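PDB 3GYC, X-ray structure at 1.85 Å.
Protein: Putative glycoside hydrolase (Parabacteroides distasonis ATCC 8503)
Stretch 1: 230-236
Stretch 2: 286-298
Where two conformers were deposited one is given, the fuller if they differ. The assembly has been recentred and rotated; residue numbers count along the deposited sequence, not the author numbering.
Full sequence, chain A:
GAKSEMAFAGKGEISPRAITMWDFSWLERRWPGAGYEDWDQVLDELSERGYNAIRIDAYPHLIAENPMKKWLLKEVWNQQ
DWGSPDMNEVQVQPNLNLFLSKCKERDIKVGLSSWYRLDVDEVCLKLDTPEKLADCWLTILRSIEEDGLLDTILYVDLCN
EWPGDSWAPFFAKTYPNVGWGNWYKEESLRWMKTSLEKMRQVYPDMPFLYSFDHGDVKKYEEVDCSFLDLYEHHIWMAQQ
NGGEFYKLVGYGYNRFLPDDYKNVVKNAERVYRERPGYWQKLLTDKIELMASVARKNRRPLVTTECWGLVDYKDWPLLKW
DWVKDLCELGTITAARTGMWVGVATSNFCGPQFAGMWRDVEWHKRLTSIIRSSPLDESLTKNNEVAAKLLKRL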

ATOM      1  N   LEU A 230      13.614  -1.253   2.274  1.00 14.23           N
ATOM      2  CA  LEU A 230      12.714  -0.356   2.983  1.00 14.37           C
ATOM      3  C   LEU A 230      11.591  -1.167   3.623  1.00 13.21           C
ATOM      4  O   LEU A 230      11.408  -2.341   3.309  1.00 11.76           O
ATOM      5  CB  LEU A 230      12.099   0.685   2.050  1.00 16.14           C
ATOM      6  CG  LEU A 230      11.291   0.220   0.854  1.00 17.21           C
ATOM      7  CD1 LEU A 230      10.007   1.043   0.624  1.00 18.20           C
ATOM      8  CD2 LEU A 230      12.151   0.180  -0.425  1.00 17.53           C
ATOM      9  N   TYR A 231      10.826  -0.554   4.512  1.00 12.81           N
ATOM     10  CA  TYR A 231       9.702  -1.237   5.086  1.00 14.36           C
ATOM     11  C   TYR A 231       8.459  -0.436   4.675  1.00 16.42           C
ATOM     12  O   TYR A 231       8.443   0.810   4.778  1.00 15.44           O
ATOM     13  CB  TYR A 231       9.740  -1.352   6.636  1.00 13.99           C
ATOM     14  CG  TYR A 231      11.002  -1.848   7.284  1.00 13.72           C
ATOM     15  CD1 TYR A 231      11.870  -2.727   6.640  1.00 13.62           C
ATOM     16  CD2 TYR A 231      11.304  -1.484   8.604  1.00 14.36           C
ATOM     17  CE1 TYR A 231      13.031  -3.167   7.269  1.00 13.92           C
ATOM     18  CE2 TYR A 231      12.438  -1.947   9.241  1.00 13.79           C
ATOM     19  CZ  TYR A 231      13.282  -2.797   8.579  1.00 13.52           C
ATOM     20  OH  TYR A 231      14.401  -3.218   9.213  1.00 15.16           O
ATOM     21  N   GLU A 232       7.446  -1.143   4.172  1.00 17.68           N
ATOM     22  CA  GLU A 232       6.158  -0.538   3.831  1.00 18.32           C
ATOM     23  C   GLU A 232       5.220  -1.181   4.841  1.00 17.02           C
ATOM     24  O   GLU A 232       4.871  -2.326   4.678  1.00 19.20           O
ATOM     25  CB  GLU A 232       5.773  -0.803   2.367  1.00 19.94           C
ATOM     26  CG  GLU A 232       4.803   0.260   1.747  1.00 23.93           C
ATOM     27  CD  GLU A 232       3.310  -0.029   1.885  1.00 26.18           C
ATOM     28  OE1 GLU A 232       2.856  -1.070   1.362  1.00 29.31           O
ATOM     29  OE2 GLU A 232       2.561   0.810   2.438  1.00 27.99           O
ATOM     30  N   HIS A 233       4.857  -0.464   5.909  1.00 16.73           N
ATOM     31  CA  HIS A 233       4.097  -1.053   6.981  1.00 15.28           C
ATOM     32  C   HIS A 233       2.737  -0.395   7.092  1.00 15.93           C
ATOM     33  O   HIS A 233       2.621   0.825   7.062  1.00 15.67           O
ATOM     34  CB  HIS A 233       4.845  -0.998   8.309  1.00 15.48           C
ATOM     35  CG  HIS A 233       4.477  -2.136   9.205  1.00 15.86           C
ATOM     36  ND1 HIS A 233       5.144  -3.340   9.166  1.00 15.71           N
ATOM     37  CD2 HIS A 233       3.438  -2.301  10.054  1.00 15.82           C
ATOM     38  CE1 HIS A 233       4.560  -4.183  10.000  1.00 17.65           C
ATOM     39  NE2 HIS A 233       3.517  -3.580  10.545  1.00 16.75           N
ATOM     40  N   HIS A 234       1.700  -1.222   7.184  1.00 15.22           N
ATOM     41  CA  HIS A 234       0.334  -0.724   7.234  1.00 14.77           C
ATOM     42  C   HIS A 234      -0.081  -0.583   8.694  1.00 13.97           C
ATOM     43  O   HIS A 234       0.092  -1.511   9.469  1.00 13.55           O
ATOM     44  CB  HIS A 234      -0.601  -1.645   6.447  1.00 15.61           C
ATOM     45  CG  HIS A 234      -0.179  -1.847   5.018  1.00 16.69           C
ATOM     46  ND1 HIS A 234      -0.749  -2.802   4.199  1.00 17.65           N
ATOM     47  CD2 HIS A 234       0.777  -1.230   4.272  1.00 16.90           C
ATOM     48  CE1 HIS A 234      -0.210  -2.718   2.991  1.00 17.19           C
ATOM     49  NE2 HIS A 234       0.744  -1.800   3.016  1.00 17.02           N
ATOM     50  N   ILE A 235      -0.589   0.598   9.056  1.00 13.85           N
ATOM     51  CA  ILE A 235      -0.881   0.935  10.457  1.00 12.25           C
ATOM     52  C   ILE A 235      -2.216   1.620  10.591  1.00 11.89           C
ATOM     53  O   ILE A 235      -2.407   2.720  10.082  1.00 11.89           O
ATOM     54  CB  ILE A 235       0.178   1.905  11.044  1.00 11.90           C
ATOM     55  CG1 ILE A 235       1.542   1.250  11.093  1.00 13.00           C
ATOM     56  CG2 ILE A 235      -0.163   2.345  12.493  1.00 10.86           C
ATOM     57  CD1 ILE A 235       2.681   2.210  11.500  1.00 13.23           C
ATOM     58  N   TRP A 236      -3.124   0.981  11.316  1.00 11.97           N
ATOM     59  CA  TRP A 236      -4.433   1.560  11.610  1.00 12.14           C
ATOM     60  C   TRP A 236      -4.766   1.492  13.096  1.00 12.38           C
ATOM     61  O   TRP A 236      -4.548   0.467  13.722  1.00 13.10           O
ATOM     62  CB  TRP A 236      -5.518   0.797  10.918  1.00 13.19           C
ATOM     63  CG  TRP A 236      -5.508   0.837   9.409  1.00 13.50           C
ATOM     64  CD1 TRP A 236      -6.025   1.815   8.600  1.00 12.55           C
ATOM     65  CD2 TRP A 236      -5.054  -0.191   8.576  1.00 13.74           C
ATOM     66  NE1 TRP A 236      -5.902   1.444   7.290  1.00 12.40           N
ATOM     67  CE2 TRP A 236      -5.278   0.222   7.242  1.00 14.58           C
ATOM     68  CE3 TRP A 236      -4.452  -1.431   8.814  1.00 15.53           C
ATOM     69  CZ2 TRP A 236      -4.941  -0.582   6.143  1.00 15.73           C
ATOM     70  CZ3 TRP A 236      -4.100  -2.233   7.707  1.00 16.90           C
ATOM     71  CH2 TRP A 236      -4.348  -1.804   6.405  1.00 15.63           C
ATOM     72  N   LYS A 286       2.108   3.186  18.407  1.00 12.84           N
ATOM     73  CA  LYS A 286       2.569   2.265  17.372  1.00 13.65           C
ATOM     74  C   LYS A 286       3.489   2.966  16.346  1.00 12.59           C
ATOM     75  O   LYS A 286       4.525   2.414  15.939  1.00 13.64           O
ATOM     76  CB  LYS A 286       1.367   1.655  16.632  1.00 13.20           C
ATOM     77  CG  LYS A 286       1.735   0.666  15.532  1.00 13.79           C
ATOM     78  CD  LYS A 286       2.714  -0.404  15.933  1.00 14.13           C
ATOM     79  CE  LYS A 286       2.206  -1.274  17.027  1.00 14.89           C
ATOM     80  NZ  LYS A 286       0.949  -1.993  16.601  1.00 14.80           N
ATOM     81  N   ILE A 287       3.098   4.170  15.931  1.00 11.87           N
ATOM     82  CA  ILE A 287       3.879   4.943  14.972  1.00 13.24           C
ATOM     83  C   ILE A 287       5.273   5.246  15.518  1.00 13.58           C
ATOM     84  O   ILE A 287       6.254   5.138  14.804  1.00 14.50           O
ATOM     85  CB  ILE A 287       3.182   6.265  14.590  1.00 13.43           C
ATOM     86  CG1 ILE A 287       1.888   5.997  13.797  1.00 12.68           C
ATOM     87  CG2 ILE A 287       4.100   7.146  13.773  1.00 14.04           C
ATOM     88  CD1 ILE A 287       1.010   7.214  13.660  1.00 12.44           C
ATOM     89  N   GLU A 288       5.346   5.654  16.770  1.00 14.20           N
ATOM     90  CA  GLU A 288       6.632   5.961  17.403  1.00 16.27           C
ATOM     91  C   GLU A 288       7.473   4.693  17.526  1.00 15.05           C
ATOM     92  O   GLU A 288       8.673   4.712  17.253  1.00 14.28           O
ATOM     93  CB  GLU A 288       6.423   6.593  18.773  1.00 19.28           C
ATOM     94  CG  GLU A 288       5.703   7.958  18.784  1.00 22.49           C
ATOM     95  CD  GLU A 288       6.474   9.109  18.086  1.00 25.65           C
ATOM     96  OE1 GLU A 288       7.675   8.960  17.716  1.00 28.27           O
ATOM     97  OE2 GLU A 288       5.860  10.191  17.923  1.00 27.62           O
ATOM     98  N   LEU A 289       6.835   3.589  17.927  1.00 14.64           N
ATOM     99  CA  LEU A 289       7.507   2.287  18.037  1.00 14.02           C
ATOM    100  C   LEU A 289       8.083   1.866  16.673  1.00 14.39           C
ATOM    101  O   LEU A 289       9.264   1.475  16.573  1.00 14.36           O
ATOM    102  CB  LEU A 289       6.549   1.222  18.586  1.00 14.46           C
ATOM    103  CG  LEU A 289       7.110  -0.201  18.758  1.00 15.09           C
ATOM    104  CD1 LEU A 289       8.354  -0.281  19.667  1.00 14.36           C
ATOM    105  CD2 LEU A 289       6.011  -1.120  19.255  1.00 14.12           C
HETATM  106  N   MSE A 290       7.268   1.974  15.622  1.00 13.55           N
HETATM  107  CA  MSE A 290       7.741   1.630  14.267  1.00 13.28           C
HETATM  108  C   MSE A 290       8.958   2.473  13.888  1.00 12.73           C
HETATM  109  O   MSE A 290       9.946   1.949  13.398  1.00 11.65           O
HETATM  110  CB  MSE A 290       6.618   1.808  13.244  1.00 13.90           C
HETATM  111  CG  MSE A 290       6.973   1.473  11.785  1.00 15.57           C
HETATM  112 SE   MSE A 290       7.238  -0.424  11.421  0.75 16.15          SE
HETATM  113  CE  MSE A 290       9.152  -0.641  11.736  1.00 12.82           C
ATOM    114  N   ALA A 291       8.886   3.783  14.104  1.00 13.32           N
ATOM    115  CA  ALA A 291      10.003   4.665  13.778  1.00 12.70           C
ATOM    116  C   ALA A 291      11.270   4.219  14.519  1.00 13.35           C
ATOM    117  O   ALA A 291      12.363   4.249  13.951  1.00 13.02           O
ATOM    118  CB  ALA A 291       9.656   6.128  14.101  1.00 12.45           C
ATOM    119  N   SER A 292      11.122   3.769  15.772  1.00 12.83           N
ATOM    120  CA  SER A 292      12.261   3.335  16.576  1.00 13.78           C
ATOM    121  C   SER A 292      12.969   2.138  16.022  1.00 12.84           C
ATOM    122  O   SER A 292      14.187   2.035  16.090  1.00 12.25           O
ATOM    123  CB  SER A 292      11.811   2.949  17.989  1.00 15.31           C
ATOM    124  OG  SER A 292      11.783   4.092  18.795  1.00 17.99           O
ATOM    125  N   VAL A 293      12.168   1.185  15.583  1.00 12.22           N
ATOM    126  CA  VAL A 293      12.661  -0.051  15.030  1.00 12.53           C
ATOM    127  C   VAL A 293      13.362   0.265  13.713  1.00 11.99           C
ATOM    128  O   VAL A 293      14.452  -0.253  13.422  1.00 11.68           O
ATOM    129  CB  VAL A 293      11.482  -1.044  14.818  1.00 13.19           C
ATOM    130  CG1 VAL A 293      11.918  -2.212  13.942  1.00 13.98           C
ATOM    131  CG2 VAL A 293      10.933  -1.517  16.176  1.00 12.24           C
ATOM    132  N   ALA A 294      12.752   1.143  12.928  1.00 11.65           N
ATOM    133  CA  ALA A 294      13.339   1.521  11.642  1.00 11.34           C
ATOM    134  C   ALA A 294      14.661   2.253  11.827  1.00 11.88           C
ATOM    135  O   ALA A 294      15.599   2.089  11.020  1.00 11.36           O
ATOM    136  CB  ALA A 294      12.369   2.367  10.830  1.00  9.31           C
ATOM    137  N   ARG A 295      14.726   3.093  12.855  1.00 12.03           N
ATOM    138  CA  ARG A 295      15.942   3.863  13.104  1.00 13.62           C
ATOM    139  C   ARG A 295      17.090   2.942  13.542  1.00 13.84           C
ATOM    140  O   ARG A 295      18.226   3.126  13.109  1.00 13.76           O
ATOM    141  CB  ARG A 295      15.693   4.993  14.101  1.00 14.07           C
ATOM    142  CG  ARG A 295      16.952   5.844  14.384  1.00 15.16           C
ATOM    143  CD  ARG A 295      16.729   6.949  15.405  1.00 14.74           C
ATOM    144  NE  ARG A 295      15.839   7.980  14.871  1.00 15.76           N
ATOM    145  CZ  ARG A 295      14.557   8.123  15.189  1.00 15.93           C
ATOM    146  NH1 ARG A 295      13.985   7.347  16.098  1.00 16.44           N
ATOM    147  NH2 ARG A 295      13.851   9.078  14.613  1.00 16.89           N
ATOM    148  N   LYS A 296      16.780   1.949  14.377  1.00 14.10           N
ATOM    149  CA  LYS A 296      17.759   0.968  14.818  1.00 14.43           C
ATOM    150  C   LYS A 296      18.289   0.164  13.640  1.00 14.64           C
ATOM    151  O   LYS A 296      19.486  -0.046  13.517  1.00 14.03           O
ATOM    152  CB  LYS A 296      17.124   0.016  15.842  1.00 14.43           C
ATOM    153  CG  LYS A 296      18.088  -0.954  16.514  1.00 15.46           C
ATOM    154  N   ASN A 297      17.382  -0.293  12.778  1.00 13.40           N
ATOM    155  CA  ASN A 297      17.738  -1.110  11.619  1.00 13.65           C
ATOM    156  C   ASN A 297      18.229  -0.292  10.454  1.00 14.09           C
ATOM    157  O   ASN A 297      18.693  -0.854   9.470  1.00 14.15           O
ATOM    158  CB  ASN A 297      16.545  -1.995  11.197  1.00 14.29           C
ATOM    159  CG  ASN A 297      16.230  -3.082  12.225  1.00 14.82           C
ATOM    160  OD1 ASN A 297      17.041  -3.356  13.086  1.00 15.33           O
ATOM    161  ND2 ASN A 297      15.075  -3.721  12.112  1.00 17.08           N
ATOM    162  N   ARG A 298      18.139   1.032  10.587  1.00 14.15           N
ATOM    163  CA  ARG A 298      18.575   1.974   9.569  0.50 13.42           C
ATOM    164  C   ARG A 298      17.892   1.710   8.211  1.00 13.62           C
ATOM    165  O   ARG A 298      18.533   1.563   7.180  1.00 13.91           O
ATOM    166  CB  ARG A 298      20.102   1.965   9.481  0.50 13.75           C
ATOM    167  CG  ARG A 298      20.756   2.245  10.832  0.50 13.09           C
ATOM    168  CD  ARG A 298      22.257   2.197  10.766  0.50 13.50           C
ATOM    169  NE  ARG A 298      22.824   3.226   9.899  0.50 13.09           N
ATOM    170  CZ  ARG A 298      23.065   4.481  10.279  0.50 12.57           C
ATOM    171  NH1 ARG A 298      22.733   4.882  11.500  0.50 11.48           N
ATOM    172  NH2 ARG A 298      23.603   5.339   9.422  0.50 12.45           N
TER

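How does Y231 reach the helix? L230 points away, but the CA-to-CB bond of Y231 points toward 286-298, and the buried ring lies against it. Y231 CD2 meets the selenomethionine methyl CE of M290 at 3.9 Å, and Y231 CE2 comes within 4.3 Å of A294 CA; A294, whose CB points sideways, is met at its CA. At the ring edge, N297 ND2 donates a hydrogen bond to Y231 OH (3.0 Å), the one hydrogen bond between the stretches, which gives the buried hydroxyl a polar partner.

Why do alternate residues take part? In this extended backbone, E232 and H234 lie out of reach of the helix and hydrogen-bond to each other, H234 NE2 donating to E232 OE1 at 2.8 Å. H233, between them, points toward the helix. H233 CG lies 3.9 Å from M290 SE, a sulfur-aromatic type of contact set oblique to the ring, while both ring nitrogens are hydrogen-bonded elsewhere in the structure.

What does I235 add? Its branched, apolar side chain spreads over an earlier part of the helix: I235 CG2 lies 4.0 Å from K286 CG and 4.4 Å from I287 CG1, while I235 CD1 approaches M290 CB at 4.3 Å. K286 thus offers aliphatic carbon here, its NZ hydrogen-bonded elsewhere. M290, long and flexible, touches Y231, H233 and I235 alike.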